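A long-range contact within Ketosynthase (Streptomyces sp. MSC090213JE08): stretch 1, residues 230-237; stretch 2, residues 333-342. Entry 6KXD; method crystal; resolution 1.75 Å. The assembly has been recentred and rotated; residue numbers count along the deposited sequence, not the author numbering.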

# COMPACT_ATOMS: atom_id res chain seq x y z
N GLY B 230 -19.65 -8.51 -4.39
CA GLY B 230 -20.05 -8.08 -3.06
C GLY B 230 -19.16 -6.95 -2.61
O GLY B 230 -18.29 -6.43 -3.35
N GLU B 231 -19.39 -6.52 -1.39
CA GLU B 231 -18.65 -5.41 -0.90
C GLU B 231 -18.64 -5.48 0.62
O GLU B 231 -19.47 -6.15 1.26
CB GLU B 231 -19.28 -4.10 -1.36
CG GLU B 231 -20.68 -3.92 -0.84
CD GLU B 231 -21.27 -2.52 -0.94
OE1 GLU B 231 -20.54 -1.61 -1.33
OE2 GLU B 231 -22.46 -2.35 -0.63
N GLY B 232 -17.80 -4.64 1.19
CA GLY B 232 -17.89 -4.32 2.52
C GLY B 232 -16.52 -4.17 3.14
O GLY B 232 -15.52 -3.94 2.47
N CYS B 233 -16.48 -4.32 4.46
CA CYS B 233 -15.24 -4.18 5.19
C CYS B 233 -15.26 -5.10 6.41
O CYS B 233 -16.24 -5.17 7.14
CB CYS B 233 -15.03 -2.75 5.67
SG CYS B 233 -13.59 -2.47 6.74
N GLY B 234 -14.16 -5.80 6.64
CA GLY B 234 -13.92 -6.53 7.84
C GLY B 234 -12.69 -6.00 8.51
O GLY B 234 -11.70 -5.69 7.80
N LEU B 235 -12.75 -5.84 9.85
CA LEU B 235 -11.67 -5.34 10.64
C LEU B 235 -11.50 -6.17 11.92
O LEU B 235 -12.51 -6.68 12.45
CB LEU B 235 -11.93 -3.91 11.12
CG LEU B 235 -12.03 -2.83 10.06
CD1 LEU B 235 -12.37 -1.51 10.75
CD2 LEU B 235 -10.73 -2.69 9.27
N PHE B 236 -10.25 -6.28 12.33
CA PHE B 236 -9.81 -7.00 13.50
C PHE B 236 -9.00 -6.10 14.40
O PHE B 236 -8.20 -5.27 13.93
CB PHE B 236 -8.95 -8.20 13.10
CG PHE B 236 -9.67 -8.98 12.07
CD1 PHE B 236 -10.76 -9.78 12.44
CD2 PHE B 236 -9.34 -8.83 10.74
CE1 PHE B 236 -11.46 -10.47 11.47
CE2 PHE B 236 -10.10 -9.46 9.77
CZ PHE B 236 -11.16 -10.28 10.14
N LEU B 237 -9.22 -6.27 15.71
CA LEU B 237 -8.34 -5.68 16.65
C LEU B 237 -7.31 -6.75 17.01
O LEU B 237 -7.69 -7.85 17.47
CB LEU B 237 -9.19 -5.20 17.84
CG LEU B 237 -8.47 -4.21 18.77
CD1 LEU B 237 -7.26 -4.83 19.38
CD2 LEU B 237 -8.06 -2.97 18.01
N ALA B 333 -10.45 -11.72 2.43
CA ALA B 333 -9.76 -12.50 3.46
C ALA B 333 -10.24 -12.07 4.84
O ALA B 333 -10.25 -12.86 5.74
CB ALA B 333 -8.26 -12.43 3.35
N SER B 334 -10.63 -10.80 4.98
CA SER B 334 -11.13 -10.34 6.25
C SER B 334 -12.49 -10.99 6.55
O SER B 334 -12.76 -11.39 7.68
CB SER B 334 -11.19 -8.81 6.26
OG SER B 334 -9.90 -8.30 6.13
N PHE B 335 -13.35 -11.09 5.54
CA PHE B 335 -14.62 -11.77 5.69
C PHE B 335 -14.36 -13.24 6.00
O PHE B 335 -15.03 -13.80 6.86
CB PHE B 335 -15.50 -11.62 4.48
CG PHE B 335 -16.12 -10.27 4.31
CD1 PHE B 335 -16.09 -9.33 5.33
CD2 PHE B 335 -16.77 -9.95 3.14
CE1 PHE B 335 -16.68 -8.10 5.17
CE2 PHE B 335 -17.35 -8.71 2.98
CZ PHE B 335 -17.34 -7.81 4.01
N GLN B 336 -13.28 -13.79 5.44
CA GLN B 336 -12.97 -15.20 5.69
C GLN B 336 -12.58 -15.46 7.15
O GLN B 336 -13.10 -16.39 7.78
CB GLN B 336 -11.89 -15.69 4.73
CG GLN B 336 -12.43 -15.78 3.33
CD GLN B 336 -11.30 -15.88 2.36
OE1 GLN B 336 -11.08 -15.01 1.53
NE2 GLN B 336 -10.56 -16.95 2.47
N ILE B 337 -11.70 -14.60 7.67
CA ILE B 337 -11.28 -14.65 9.02
C ILE B 337 -12.49 -14.38 9.91
O ILE B 337 -12.73 -15.11 10.84
CB ILE B 337 -10.12 -13.67 9.28
CG1 ILE B 337 -8.85 -14.11 8.54
CG2 ILE B 337 -9.91 -13.57 10.77
CD1 ILE B 337 -7.75 -13.10 8.59
N ALA B 338 -13.28 -13.36 9.62
CA ALA B 338 -14.51 -13.07 10.38
C ALA B 338 -15.49 -14.26 10.37
O ALA B 338 -16.10 -14.53 11.41
CB ALA B 338 -15.18 -11.83 9.90
N ALA B 339 -15.65 -14.94 9.23
CA ALA B 339 -16.51 -16.10 9.16
C ALA B 339 -16.01 -17.18 10.13
O ALA B 339 -16.81 -17.84 10.79
CB ALA B 339 -16.64 -16.60 7.76
N VAL B 340 -14.70 -17.39 10.20
CA VAL B 340 -14.12 -18.33 11.14
C VAL B 340 -14.46 -17.91 12.57
O VAL B 340 -14.90 -18.76 13.37
CB VAL B 340 -12.60 -18.49 10.96
CG1 VAL B 340 -12.01 -19.27 12.11
CG2 VAL B 340 -12.24 -19.15 9.64
N LEU B 341 -14.32 -16.62 12.89
CA LEU B 341 -14.57 -16.17 14.22
C LEU B 341 -16.06 -16.31 14.56
O LEU B 341 -16.40 -16.67 15.71
CB LEU B 341 -14.12 -14.72 14.37
CG LEU B 341 -12.64 -14.47 14.11
CD1 LEU B 341 -12.30 -12.98 14.22
CD2 LEU B 341 -11.80 -15.26 15.05
N ALA B 342 -16.92 -16.01 13.58
CA ALA B 342 -18.36 -16.12 13.70
C ALA B 342 -18.79 -17.58 13.96
O ALA B 342 -19.66 -17.84 14.82
CB ALA B 342 -19.03 -15.57 12.48

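Gly232 is the most unusual feature of this contact: the Phe335 ring fits against bare backbone where any other residue would have a side chain. An ideal CB on Gly232 would fall 2.9 Å from Phe335 CZ, a clash. The backbone angles of Gly232, 142/-158, also call for glycine by themselves, since a CB would jam against the carbonyl O of Glu231. The space is used by the Phe335 ring, with Gly232 CA 3.8 Å from Phe335 CZ.

No hydrogen bond joins these two stretches, although they pack closely through two phenylalanine rings, one from each side. Phe236 reaches from the strand to the helix, and Phe335 reaches from the helix to the strand.

Residues 232-237 form a strand. Residues 333-342 lie within a helix that extends beyond both ends of the stretch. The two axes approach to 7.2 Å, with an angle of 59° between their N-to-C directions. The nearest backbone positions are Gly234 and Ser334, whose CA atoms are 5.0 Å apart. Together the stretches bury 348 Å² of surface.

Gly234 lets the backbones approach this closely. An ideal CB on Gly234 would point toward the helix. For Gly234, that CB would lie 3.0 Å from Ser334 CB and 3.5 Å from Phe335 CD1, both tight. With no side chain there, the strand backbone itself meets the helix: Gly234 O lies 3.5 Å from Ser334 CB. Ser334 OG takes no part in bonding across the contact, as its hydrogen bonding is satisfied elsewhere in the structure.

The CA-to-CB bond of Phe335 points away from the strand, but the end of its side chain comes nearer. Chi1 is in the m well. The ring lies along the strand backbone. Phe335 CE1 is 3.5 Å from Cys233 C and 3.7 Å from Gly234 N. Gly232 CA and Glu231 O lie at the edge of the ring, near its plane, with Glu231 O 3.7 Å from Phe335 CE2. Glu231 O is buried by this contact and has no hydrogen-bonding partner in the model. The ring carbon beside it offers van der Waals contact but does not replace a conventional donor.

Phe236 has the largest area covered by the other stretch, 102 Å². Its CA-to-CB bond points toward the helix, and chi1 is again m. The ring edge meets the helix backbone, with Phe236 CZ 3.1 Å from Ser334 O and 3.8 Å from Ala338 N. Those two backbone atoms are already paired with each other: Ala338 N donates to Ser334 O at 2.8 Å, as part of the regular helical pattern. The ring therefore packs beside a formed hydrogen bond.

The remaining Phe236 contacts are apolar. Phe236 CE1 lies 3.5 Å from Ile337 CG2, 3.8 Å from Leu341 CD1 and 4.3 Å from Ala338 CB. Ile337 and Leu341 are one helical turn apart, so both can reach the same ring.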